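Side-chain contacts in Carboxylesterase/phospholipase family protein (Francisella tularensis subsp. tularensis, PDB 4F21), which probably hydrolyses carboxylic ester bonds as a serine hydrolase of the alpha/beta-hydrolase superfamily: residues 70-75 with 118-123; 103-108 with 167-172; 134-139 with 148-153; 195-200 with 224-229. One frame throughout, in Å; residues are numbered along the deposited sequence.

How the contacts relate
Contacts 1 and 3 are buried and apolar: in each, a strand of the central sheet meets a helix lying over it, through leucine methyls. They touch each other, since helix 111-126, the partner of strand 67-72 in contact 1, also packs through Ile121 against Leu136 and Thr149 of contact 3. Contacts 2 and 4 lie at the surface: contact 2 joins a loop to the start of helix 170-173, contact 4 joins two loops. Contact 2 is carbon packing plus one amide nitrogen pressed against a valine; its Pro168 lies against Tyr148 of contact 3. Contact 4 combines a valine-histidine CH-pi contact with a polar network of triad type, and reaches the end of strand 134-139 through Phe139.

Contact 1 of 4, residues 70-75 with 118-123; sequences IFPHAD and NKLIDS
Strand 67-72 of the central sheet is covered by helix 111-126 through Leu120, whose two methyls divide the strand between them. CD1 reaches the ring of Pro72, where Leu120 CD1 lies 3.6 Å from Pro72 CG. CD2 turns to Ile70, with Leu120 CD2 and Ile70 CG2 at a looser 4.4 Å. The leucine chain runs straight out from the helix, CD1 anti to CA (chi2 173°), which carries this methyl to the proline, and the two side chains cross obliquely. On the strand, Ile70 and Pro72 point the same way because they are two residues apart, while Phe71 between them faces away, to the ring of Trp42. This is the helix-on-sheet layering of the alpha/beta-hydrolase fold: a parallel strand neighbour, 38-44, pairs with Ile70 by backbone hydrogen bonds and adds Cys39, Ile41 and Leu43 beside the same side chains. On the exposed side of the helix, two residues beyond Leu120, Asp122 OD1 forms a salt bridge to Arg155 NH2.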
loop_
_atom_site.group_PDB
_atom_site.type_symbol
_atom_site.label_atom_id
_atom_site.label_comp_id
_atom_site.label_asym_id
_atom_site.label_seq_id
_atom_site.Cartn_x
_atom_site.Cartn_y
_atom_site.Cartn_z
ATOM N N ILE A 70 5.348 1.375 11.593
ATOM C CA ILE A 70 4.219 2.267 11.843
ATOM C C ILE A 70 2.897 1.637 11.404
ATOM O O ILE A 70 2.690 1.393 10.219
ATOM C CB ILE A 70 4.392 3.600 11.094
ATOM C CG1 ILE A 70 5.687 4.281 11.526
ATOM C CG2 ILE A 70 3.203 4.518 11.344
ATOM C CD1 ILE A 70 5.743 4.577 13.004
ATOM N N PHE A 71 2.012 1.379 12.366
ATOM C CA PHE A 71 0.691 0.814 12.094
ATOM C C PHE A 71 -0.426 1.787 12.462
ATOM O O PHE A 71 -0.987 1.694 13.555
ATOM C CB PHE A 71 0.482 -0.476 12.891
ATOM C CG PHE A 71 1.218 -1.662 12.345
ATOM C CD1 PHE A 71 0.660 -2.439 11.345
ATOM C CD2 PHE A 71 2.460 -2.013 12.846
ATOM C CE1 PHE A 71 1.330 -3.535 10.844
ATOM C CE2 PHE A 71 3.137 -3.108 12.349
ATOM C CZ PHE A 71 2.572 -3.871 11.345
ATOM N N PRO A 72 -0.761 2.717 11.554
ATOM C CA PRO A 72 -1.844 3.675 11.811
ATOM C C PRO A 72 -3.190 2.981 12.002
ATOM O O PRO A 72 -3.453 1.973 11.345
ATOM C CB PRO A 72 -1.868 4.526 10.539
ATOM C CG PRO A 72 -0.515 4.358 9.941
ATOM C CD PRO A 72 -0.113 2.955 10.256
ATOM N N HIS A 73 -4.024 3.511 12.894
ATOM C CA HIS A 73 -5.348 2.944 13.130
ATOM C C HIS A 73 -6.260 3.196 11.934
ATOM O O HIS A 73 -6.070 4.159 11.191
ATOM C CB HIS A 73 -5.969 3.503 14.413
ATOM C CG HIS A 73 -5.378 2.938 15.668
ATOM N ND1 HIS A 73 -4.046 2.603 15.780
ATOM C CD2 HIS A 73 -5.939 2.653 16.867
ATOM C CE1 HIS A 73 -3.812 2.134 16.993
ATOM N NE2 HIS A 73 -4.943 2.154 17.673
ATOM N N ALA A 74 -7.260 2.335 11.766
ATOM C CA ALA A 74 -8.084 2.306 10.555
ATOM C C ALA A 74 -8.861 3.590 10.250
ATOM O O ALA A 74 -9.505 3.690 9.206
ATOM C CB ALA A 74 -9.032 1.110 10.589
ATOM N N ASP A 75 -8.803 4.565 11.152
ATOM C CA ASP A 75 -9.476 5.838 10.929
ATOM C C ASP A 75 -8.767 6.619 9.827
ATOM O O ASP A 75 -9.350 7.510 9.209
ATOM C CB ASP A 75 -9.519 6.660 12.217
ATOM C CG ASP A 75 -9.594 5.795 13.458
ATOM O OD1 ASP A 75 -10.045 4.635 13.347
ATOM O OD2 ASP A 75 -9.200 6.272 14.544
ATOM N N ASN A 118 1.032 11.553 4.415
ATOM C CA ASN A 118 2.064 12.535 4.121
ATOM C C ASN A 118 2.582 13.142 5.407
ATOM O O ASN A 118 3.797 13.185 5.631
ATOM C CB ASN A 118 1.556 13.620 3.170
ATOM C CG ASN A 118 1.954 13.358 1.730
ATOM O OD1 ASN A 118 3.067 13.683 1.315
ATOM N ND2 ASN A 118 1.049 12.764 0.962
ATOM N N LYS A 119 1.654 13.549 6.271
ATOM C CA LYS A 119 2.029 14.108 7.561
ATOM C C LYS A 119 2.903 13.112 8.300
ATOM O O LYS A 119 3.985 13.466 8.774
ATOM C CB LYS A 119 0.797 14.469 8.394
ATOM C CG LYS A 119 0.150 15.783 7.992
ATOM C CD LYS A 119 -0.862 16.245 9.025
ATOM C CE LYS A 119 -1.336 17.659 8.726
ATOM N NZ LYS A 119 -2.172 18.219 9.826
ATOM N N LEU A 120 2.446 11.860 8.348
ATOM C CA LEU A 120 3.201 10.790 8.987
ATOM C C LEU A 120 4.605 10.727 8.404
ATOM O O LEU A 120 5.587 10.660 9.149
ATOM C CB LEU A 120 2.497 9.442 8.814
ATOM C CG LEU A 120 1.526 8.989 9.907
ATOM C CD1 LEU A 120 0.807 7.715 9.486
ATOM C CD2 LEU A 120 2.263 8.776 11.219
ATOM N N ILE A 121 4.702 10.785 7.076
ATOM C CA ILE A 121 6.008 10.735 6.433
ATOM C C ILE A 121 6.803 11.949 6.879
ATOM O O ILE A 121 7.958 11.827 7.295
ATOM C CB ILE A 121 5.909 10.714 4.897
ATOM C CG1 ILE A 121 5.063 9.531 4.428
ATOM C CG2 ILE A 121 7.295 10.631 4.283
ATOM C CD1 ILE A 121 4.843 9.503 2.938
ATOM N N ASP A 122 6.156 13.114 6.844
ATOM C CA ASP A 122 6.798 14.360 7.241
ATOM C C ASP A 122 7.221 14.288 8.700
ATOM O O ASP A 122 8.106 15.021 9.135
ATOM C CB ASP A 122 5.864 15.557 7.025
ATOM C CG ASP A 122 5.847 16.045 5.581
ATOM O OD1 ASP A 122 6.830 15.804 4.845
ATOM O OD2 ASP A 122 4.848 16.686 5.186
ATOM N N SER A 123 6.585 13.391 9.450
ATOM C CA SER A 123 6.884 13.237 10.865
ATOM C C SER A 123 8.077 12.310 11.070
ATOM O O SER A 123 8.832 12.470 12.029
ATOM C CB SER A 123 5.658 12.710 11.617
ATOM O OG SER A 123 5.894 12.662 13.011
#

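Contact 2 of 4, residues 103-108 with 167-172; sequences RVVDVE and LPAWDN
Val107, in the loop before helix 111-126, meets the amide of Asn172 with every carbon of its side chain. Its CB lies 3.3 Å from Asn172 ND2. From there CG1, set between the backbone N and the carbonyl carbon (chi1 42°), approaches the same nitrogen just as closely. CG2, on the other branch, lies 3.4 Å from Asn172 ND2 and 3.8 Å from Asn172 CB, so the amide nitrogen is pressed tightly against CB, CG1 and CG2 together, and the two side chains cross at about a right angle. Val105 makes a second, looser touch: its CG1 is 4.2 Å from Pro168 CB and 4.3 Å from Ala169 CB. An inverse gamma turn centred on Asp106 separates the two valines and lets both point to segment 167-172, while Asp106 faces away and binds Thr80 OG1 through OD2. Ala169 is the N-cap residue of helix 170-173, and Asn172 N bonds back to Ala169 O at 3.0 Å in the first turn of that helix. On the inner side Pro168 packs on Ile144 of helix 144-150. No hydrogen bond crosses between the two segments; the amide nitrogen gains nothing polar from the valine, and the contact between loop and helix start depends on close fit alone.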
loop_
_atom_site.group_PDB
_atom_site.type_symbol
_atom_site.label_atom_id
_atom_site.label_comp_id
_atom_site.label_asym_id
_atom_site.label_seq_id
_atom_site.Cartn_x
_atom_site.Cartn_y
_atom_site.Cartn_z
ATOM N N ARG A 103 -18.496 7.469 -10.528
ATOM C CA ARG A 103 -19.409 8.448 -9.948
ATOM C C ARG A 103 -19.493 8.365 -8.421
ATOM O O ARG A 103 -19.729 9.370 -7.749
ATOM C CB ARG A 103 -20.805 8.290 -10.555
ATOM C CG ARG A 103 -21.706 9.500 -10.369
ATOM C CD ARG A 103 -23.133 9.203 -10.801
ATOM N NE ARG A 103 -23.820 8.326 -9.857
ATOM C CZ ARG A 103 -24.541 8.762 -8.829
ATOM N NH1 ARG A 103 -24.669 10.063 -8.616
ATOM N NH2 ARG A 103 -25.135 7.901 -8.016
ATOM N N VAL A 104 -19.311 7.167 -7.873
ATOM C CA VAL A 104 -19.446 6.975 -6.432
ATOM C C VAL A 104 -18.173 6.404 -5.803
ATOM O O VAL A 104 -18.166 5.293 -5.270
ATOM C CB VAL A 104 -20.663 6.092 -6.086
ATOM C CG1 VAL A 104 -21.079 6.307 -4.650
ATOM C CG2 VAL A 104 -21.823 6.423 -7.001
ATOM N N VAL A 105 -17.094 7.176 -5.892
ATOM C CA VAL A 105 -15.839 6.872 -5.212
ATOM C C VAL A 105 -15.307 8.166 -4.604
ATOM O O VAL A 105 -15.004 9.114 -5.331
ATOM C CB VAL A 105 -14.781 6.311 -6.181
ATOM C CG1 VAL A 105 -13.450 6.144 -5.468
ATOM C CG2 VAL A 105 -15.241 4.988 -6.777
ATOM N N ASP A 106 -15.197 8.212 -3.279
ATOM C CA ASP A 106 -14.839 9.455 -2.593
ATOM C C ASP A 106 -13.394 9.889 -2.834
ATOM O O ASP A 106 -12.515 9.650 -2.006
ATOM C CB ASP A 106 -15.116 9.359 -1.090
ATOM C CG ASP A 106 -14.988 10.702 -0.387
ATOM O OD1 ASP A 106 -15.247 11.739 -1.032
ATOM O OD2 ASP A 106 -14.629 10.721 0.810
ATOM N N VAL A 107 -13.164 10.535 -3.973
ATOM C CA VAL A 107 -11.854 11.073 -4.309
ATOM C C VAL A 107 -11.413 12.106 -3.271
ATOM O O VAL A 107 -10.253 12.131 -2.861
ATOM C CB VAL A 107 -11.860 11.693 -5.722
ATOM C CG1 VAL A 107 -13.131 12.499 -5.941
ATOM C CG2 VAL A 107 -10.617 12.542 -5.949
ATOM N N GLU A 108 -12.353 12.940 -2.837
ATOM C CA GLU A 108 -12.088 13.937 -1.806
ATOM C C GLU A 108 -11.880 13.276 -0.447
ATOM O O GLU A 108 -10.843 12.660 -0.196
ATOM C CB GLU A 108 -13.241 14.939 -1.728
ATOM C CG GLU A 108 -13.139 15.930 -0.577
ATOM C CD GLU A 108 -14.394 16.773 -0.418
ATOM O OE1 GLU A 108 -15.400 16.484 -1.101
ATOM O OE2 GLU A 108 -14.376 17.726 0.388
ATOM N N LEU A 167 -7.082 -0.041 -8.257
ATOM C CA LEU A 167 -6.682 1.348 -8.449
ATOM C C LEU A 167 -7.875 2.218 -8.839
ATOM O O LEU A 167 -8.126 2.431 -10.024
ATOM C CB LEU A 167 -5.591 1.430 -9.517
ATOM C CG LEU A 167 -4.532 2.523 -9.374
ATOM C CD1 LEU A 167 -3.972 2.543 -7.962
ATOM C CD2 LEU A 167 -3.414 2.305 -10.379
ATOM N N PRO A 168 -8.615 2.726 -7.838
ATOM C CA PRO A 168 -9.831 3.515 -8.063
ATOM C C PRO A 168 -9.523 4.970 -8.382
ATOM O O PRO A 168 -8.421 5.437 -8.094
ATOM C CB PRO A 168 -10.538 3.435 -6.711
ATOM C CG PRO A 168 -9.424 3.382 -5.741
ATOM C CD PRO A 168 -8.333 2.566 -6.401
ATOM N N ALA A 169 -10.496 5.668 -8.964
ATOM C CA ALA A 169 -10.368 7.088 -9.288
ATOM C C ALA A 169 -9.083 7.398 -10.050
ATOM O O ALA A 169 -8.464 8.441 -9.841
ATOM C CB ALA A 169 -10.459 7.937 -8.026
ATOM N N TRP A 170 -8.690 6.483 -10.931
ATOM C CA TRP A 170 -7.470 6.637 -11.714
ATOM C C TRP A 170 -7.509 7.901 -12.569
ATOM O O TRP A 170 -6.470 8.482 -12.872
ATOM C CB TRP A 170 -7.225 5.393 -12.577
ATOM C CG TRP A 170 -6.051 5.505 -13.510
ATOM C CD1 TRP A 170 -6.094 5.631 -14.869
ATOM C CD2 TRP A 170 -4.663 5.504 -13.152
ATOM N NE1 TRP A 170 -4.821 5.705 -15.377
ATOM C CE2 TRP A 170 -3.924 5.630 -14.344
ATOM C CE3 TRP A 170 -3.974 5.407 -11.940
ATOM C CZ2 TRP A 170 -2.533 5.662 -14.361
ATOM C CZ3 TRP A 170 -2.594 5.437 -11.959
ATOM C CH2 TRP A 170 -1.888 5.563 -13.159
ATOM N N ASP A 171 -8.711 8.332 -12.938
ATOM C CA ASP A 171 -8.879 9.557 -13.711
ATOM C C ASP A 171 -8.567 10.814 -12.894
ATOM O O ASP A 171 -8.021 11.783 -13.422
ATOM C CB ASP A 171 -10.290 9.638 -14.300
ATOM C CG ASP A 171 -10.408 8.921 -15.631
ATOM O OD1 ASP A 171 -9.564 8.042 -15.906
ATOM O OD2 ASP A 171 -11.340 9.237 -16.401
ATOM N N ASN A 172 -8.911 10.792 -11.610
ATOM C CA ASN A 172 -8.709 11.952 -10.744
ATOM C C ASN A 172 -7.273 12.144 -10.267
ATOM O O ASN A 172 -6.877 13.254 -9.911
ATOM C CB ASN A 172 -9.637 11.886 -9.529
ATOM C CG ASN A 172 -11.027 12.408 -9.826
ATOM O OD1 ASN A 172 -11.223 13.203 -10.745
ATOM N ND2 ASN A 172 -11.999 11.969 -9.042
#

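Contact 3 of 4, residues 134-139 with 148-153; sequences IILAGF and YTAITS
Leu136 stretches from strand 134-139 with CG beside its backbone N (chi1 -57°) and CD1 anti to CA (chi2 176°), which carries that one methyl up to helix 144-150. There Thr149 has CG2 anti to its own backbone N, so that a methyl, not the hydroxyl, meets the leucine. Leu136 CD1 lies 3.8 Å from Thr149 CG2 and 4.1 Å from Thr149 CB, the two side chains crossing at about a right angle. The same Leu136 CD1 is also 4.1 Å from Ala150 CB, so it sits against two successive residues of the helix. With alanine and threonine facing the strand, Leu136 CA and Ala150 CA are 7.4 Å apart. Strand, helix and strand 159-163 form a beta-alpha-beta unit, in which Ala150 also packs on Ile160. The strand ends just before the turn that in this family carries the nucleophilic serine. Helix 111-126 also joins the packing, with Val117 on Leu136 and Ile114 on Thr149. Thr149 OG1 hydrogen-bonds to Ile145 O within its own helix, so the buried hydroxyl is satisfied there and the interface with the strand can be wholly hydrocarbon.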
loop_
_atom_site.group_PDB
_atom_site.type_symbol
_atom_site.label_atom_id
_atom_site.label_comp_id
_atom_site.label_asym_id
_atom_site.label_seq_id
_atom_site.Cartn_x
_atom_site.Cartn_y
_atom_site.Cartn_z
ATOM N N ILE A 134 11.716 5.060 3.907
ATOM C CA ILE A 134 10.384 4.725 4.392
ATOM C C ILE A 134 9.607 4.015 3.291
ATOM O O ILE A 134 9.588 4.471 2.150
ATOM C CB ILE A 134 9.603 5.975 4.817
ATOM C CG1 ILE A 134 10.441 6.839 5.760
ATOM C CG2 ILE A 134 8.286 5.581 5.471
ATOM C CD1 ILE A 134 9.769 8.134 6.153
ATOM N N ILE A 135 8.973 2.896 3.636
ATOM C CA ILE A 135 8.187 2.132 2.670
ATOM C C ILE A 135 6.693 2.175 2.989
ATOM O O ILE A 135 6.281 1.900 4.115
ATOM C CB ILE A 135 8.635 0.659 2.611
ATOM C CG1 ILE A 135 10.060 0.546 2.073
ATOM C CG2 ILE A 135 7.697 -0.159 1.738
ATOM C CD1 ILE A 135 10.515 -0.886 1.900
ATOM N N LEU A 136 5.887 2.520 1.988
ATOM C CA LEU A 136 4.435 2.513 2.132
ATOM C C LEU A 136 3.833 1.200 1.629
ATOM O O LEU A 136 3.779 0.943 0.426
ATOM C CB LEU A 136 3.811 3.699 1.392
ATOM C CG LEU A 136 4.311 5.082 1.813
ATOM C CD1 LEU A 136 3.702 6.175 0.947
ATOM C CD2 LEU A 136 4.009 5.329 3.282
ATOM N N ALA A 137 3.385 0.367 2.561
ATOM C CA ALA A 137 2.745 -0.893 2.212
ATOM C C ALA A 137 1.259 -0.818 2.533
ATOM O O ALA A 137 0.861 -0.198 3.520
ATOM C CB ALA A 137 3.389 -2.040 2.966
ATOM N N GLY A 138 0.438 -1.447 1.699
ATOM C CA GLY A 138 -0.996 -1.420 1.912
ATOM C C GLY A 138 -1.674 -2.724 1.552
ATOM O O GLY A 138 -1.230 -3.428 0.650
ATOM N N PHE A 139 -2.747 -3.047 2.267
ATOM C CA PHE A 139 -3.549 -4.226 1.962
ATOM C C PHE A 139 -5.007 -3.845 1.713
ATOM O O PHE A 139 -5.597 -3.078 2.478
ATOM C CB PHE A 139 -3.460 -5.258 3.092
ATOM C CG PHE A 139 -4.414 -6.413 2.935
ATOM C CD1 PHE A 139 -4.095 -7.489 2.124
ATOM C CD2 PHE A 139 -5.631 -6.424 3.597
ATOM C CE1 PHE A 139 -4.971 -8.549 1.977
ATOM C CE2 PHE A 139 -6.511 -7.480 3.453
ATOM C CZ PHE A 139 -6.181 -8.542 2.645
ATOM N N TYR A 148 -0.948 5.670 -4.538
ATOM C CA TYR A 148 -1.330 7.042 -4.892
ATOM C C TYR A 148 -0.527 8.099 -4.151
ATOM O O TYR A 148 -0.145 9.112 -4.732
ATOM C CB TYR A 148 -2.818 7.277 -4.621
ATOM C CG TYR A 148 -3.733 6.908 -5.768
ATOM C CD1 TYR A 148 -3.329 7.066 -7.086
ATOM C CD2 TYR A 148 -5.003 6.405 -5.528
ATOM C CE1 TYR A 148 -4.165 6.728 -8.132
ATOM C CE2 TYR A 148 -5.843 6.068 -6.562
ATOM C CZ TYR A 148 -5.422 6.231 -7.863
ATOM O OH TYR A 148 -6.264 5.890 -8.893
ATOM N N THR A 149 -0.288 7.863 -2.866
ATOM C CA THR A 149 0.526 8.766 -2.066
ATOM C C THR A 149 1.936 8.874 -2.638
ATOM O O THR A 149 2.392 9.964 -2.993
ATOM C CB THR A 149 0.615 8.296 -0.602
ATOM O OG1 THR A 149 -0.689 8.334 -0.007
ATOM C CG2 THR A 149 1.562 9.187 0.190
ATOM N N ALA A 150 2.607 7.731 -2.750
ATOM C CA ALA A 150 4.008 7.704 -3.154
ATOM C C ALA A 150 4.228 8.286 -4.546
ATOM O O ALA A 150 5.240 8.940 -4.800
ATOM C CB ALA A 150 4.557 6.290 -3.067
ATOM N N ILE A 151 3.273 8.060 -5.442
ATOM C CA ILE A 151 3.393 8.557 -6.808
ATOM C C ILE A 151 2.962 10.017 -6.938
ATOM O O ILE A 151 3.079 10.605 -8.010
ATOM C CB ILE A 151 2.612 7.686 -7.813
ATOM C CG1 ILE A 151 1.107 7.855 -7.618
ATOM C CG2 ILE A 151 3.014 6.225 -7.681
ATOM C CD1 ILE A 151 0.286 7.093 -8.631
ATOM N N THR A 152 2.468 10.598 -5.846
ATOM C CA THR A 152 2.155 12.026 -5.816
ATOM C C THR A 152 2.991 12.714 -4.744
ATOM O O THR A 152 2.958 13.938 -4.596
ATOM C CB THR A 152 0.665 12.287 -5.548
ATOM O OG1 THR A 152 0.303 11.732 -4.278
ATOM C CG2 THR A 152 -0.190 11.666 -6.642
ATOM N N SER A 153 3.735 11.908 -3.995
ATOM C CA SER A 153 4.653 12.412 -2.988
ATOM C C SER A 153 5.672 13.324 -3.650
ATOM O O SER A 153 6.369 12.923 -4.580
ATOM C CB SER A 153 5.363 11.251 -2.293
ATOM O OG SER A 153 6.322 11.710 -1.358
#

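Contact 4 of 4, residues 195-200 with 224-229; sequences QVLPEV and MQHSVC
The carboxylate of Asp194 ties Val196 and Leu197 to His226: its OD1 takes hydrogen bonds from the backbone N of both Val196 and Leu197, and its OD2 bonds His226 ND1. With His226 NE2 bonded to Ser140 OG, the arrangement is consistent with the Ser-His-Asp triad of alpha/beta hydrolases. No hydrogen bond joins the two segments directly; the main touch is a methyl on a ring. Val196 CG1 stands over the centre of one face of the His226 ring, 3.7 Å from the centroid and 4° off the ring normal, a CH-pi contact. The ring swings out to Val196 with CG anti to the backbone N (chi1 -160°), and chi2, at 60°, turns its face to that methyl. Leu197 CB comes in obliquely, 4.0 Å from His226 CE1. His226 is the centre of an inverse gamma turn in the loop between strand 216-221 and helix 230-243. Farther out the two glutamines only approach, Gln195 OE1 being 4.3 Å from Gln225 NE2, too far for a hydrogen bond; that nitrogen instead binds Asp193 O. Polar bonds at both ring nitrogens and a methyl over one face together restrict how the imidazole can turn, and the shared carboxylate couples its position to the backbone at Val196 and Leu197.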
loop_
_atom_site.group_PDB
_atom_site.type_symbol
_atom_site.label_atom_id
_atom_site.label_comp_id
_atom_site.label_asym_id
_atom_site.label_seq_id
_atom_site.Cartn_x
_atom_site.Cartn_y
_atom_site.Cartn_z
ATOM N N GLN A 195 -12.548 -13.080 -4.619
ATOM C CA GLN A 195 -13.892 -12.759 -5.087
ATOM C C GLN A 195 -14.374 -11.467 -4.450
ATOM O O GLN A 195 -15.490 -11.014 -4.698
ATOM C CB GLN A 195 -14.865 -13.894 -4.761
ATOM C CG GLN A 195 -14.718 -15.130 -5.643
ATOM C CD GLN A 195 -15.626 -16.272 -5.205
ATOM O OE1 GLN A 195 -16.018 -16.353 -4.039
ATOM N NE2 GLN A 195 -15.967 -17.157 -6.141
ATOM N N VAL A 196 -13.526 -10.893 -3.605
ATOM C CA VAL A 196 -13.787 -9.594 -3.002
ATOM C C VAL A 196 -13.121 -8.510 -3.849
ATOM O O VAL A 196 -13.703 -7.455 -4.114
ATOM C CB VAL A 196 -13.257 -9.538 -1.543
ATOM C CG1 VAL A 196 -12.968 -8.106 -1.116
ATOM C CG2 VAL A 196 -14.238 -10.209 -0.583
ATOM N N LEU A 197 -11.901 -8.795 -4.287
ATOM C CA LEU A 197 -11.129 -7.873 -5.105
ATOM C C LEU A 197 -10.398 -8.683 -6.176
ATOM O O LEU A 197 -9.238 -9.051 -5.993
ATOM C CB LEU A 197 -10.138 -7.112 -4.219
ATOM C CG LEU A 197 -9.656 -5.716 -4.617
ATOM C CD1 LEU A 197 -10.552 -5.098 -5.672
ATOM C CD2 LEU A 197 -9.609 -4.827 -3.385
ATOM N N PRO A 198 -11.087 -8.973 -7.295
ATOM C CA PRO A 198 -10.624 -9.869 -8.367
ATOM C C PRO A 198 -9.224 -9.544 -8.890
ATOM O O PRO A 198 -8.763 -8.412 -8.758
ATOM C CB PRO A 198 -11.673 -9.667 -9.463
ATOM C CG PRO A 198 -12.908 -9.288 -8.723
ATOM C CD PRO A 198 -12.427 -8.430 -7.583
ATOM N N GLU A 199 -8.571 -10.535 -9.494
ATOM C CA GLU A 199 -7.165 -10.431 -9.878
ATOM C C GLU A 199 -6.891 -9.429 -11.000
ATOM O O GLU A 199 -5.841 -8.776 -11.016
ATOM C CB GLU A 199 -6.613 -11.809 -10.264
ATOM C CG GLU A 199 -5.099 -11.840 -10.406
ATOM C CD GLU A 199 -4.587 -13.091 -11.088
ATOM O OE1 GLU A 199 -3.380 -13.137 -11.405
ATOM O OE2 GLU A 199 -5.388 -14.024 -11.308
ATOM N N VAL A 200 -7.830 -9.310 -11.935
ATOM C CA VAL A 200 -7.683 -8.398 -13.071
ATOM C C VAL A 200 -7.603 -6.930 -12.648
ATOM O O VAL A 200 -7.171 -6.076 -13.422
ATOM C CB VAL A 200 -8.820 -8.573 -14.100
ATOM C CG1 VAL A 200 -8.674 -9.899 -14.830
ATOM C CG2 VAL A 200 -10.178 -8.471 -13.419
ATOM N N MET A 224 -5.071 -18.577 -3.529
ATOM C CA MET A 224 -5.265 -17.558 -2.507
ATOM C C MET A 224 -6.405 -16.616 -2.872
ATOM O O MET A 224 -6.563 -16.226 -4.033
ATOM C CB MET A 224 -3.981 -16.760 -2.281
ATOM C CG MET A 224 -3.983 -15.977 -0.985
ATOM S SD MET A 224 -2.512 -14.975 -0.762
ATOM C CE MET A 224 -2.821 -13.668 -1.942
ATOM N N GLN A 225 -7.197 -16.244 -1.873
ATOM C CA GLN A 225 -8.301 -15.315 -2.075
ATOM C C GLN A 225 -7.940 -13.931 -1.544
ATOM O O GLN A 225 -6.880 -13.393 -1.858
ATOM C CB GLN A 225 -9.568 -15.829 -1.388
ATOM C CG GLN A 225 -9.902 -17.277 -1.705
ATOM C CD GLN A 225 -11.395 -17.533 -1.763
ATOM O OE1 GLN A 225 -11.988 -18.031 -0.806
ATOM N NE2 GLN A 225 -12.010 -17.192 -2.889
ATOM N N HIS A 226 -8.828 -13.361 -0.735
ATOM C CA HIS A 226 -8.588 -12.054 -0.137
ATOM C C HIS A 226 -7.884 -12.202 1.208
ATOM O O HIS A 226 -8.510 -12.095 2.262
ATOM C CB HIS A 226 -9.904 -11.294 0.039
ATOM C CG HIS A 226 -9.731 -9.814 0.190
ATOM N ND1 HIS A 226 -9.136 -9.031 -0.776
ATOM C CD2 HIS A 226 -10.075 -8.975 1.195
ATOM C CE1 HIS A 226 -9.122 -7.774 -0.373
ATOM N NE2 HIS A 226 -9.684 -7.711 0.821
ATOM N N SER A 227 -6.579 -12.451 1.162
ATOM C CA SER A 227 -5.797 -12.654 2.373
ATOM C C SER A 227 -4.301 -12.528 2.105
ATOM O O SER A 227 -3.887 -12.089 1.036
ATOM C CB SER A 227 -6.100 -14.034 2.958
ATOM O OG SER A 227 -5.853 -15.061 2.009
ATOM N N VAL A 228 -3.496 -12.919 3.088
ATOM C CA VAL A 228 -2.047 -12.961 2.939
ATOM C C VAL A 228 -1.541 -14.335 3.353
ATOM O O VAL A 228 -1.810 -14.788 4.467
ATOM C CB VAL A 228 -1.360 -11.883 3.810
ATOM C CG1 VAL A 228 0.143 -12.074 3.835
ATOM C CG2 VAL A 228 -1.711 -10.486 3.313
ATOM N N CYS A 229 -0.809 -14.992 2.456
ATOM C CA CYS A 229 -0.294 -16.333 2.714
ATOM C C CYS A 229 1.167 -16.324 3.166
ATOM O O CYS A 229 1.769 -15.270 3.375
ATOM C CB CYS A 229 -0.463 -17.221 1.486
ATOM S SG CYS A 229 0.517 -16.695 0.077
#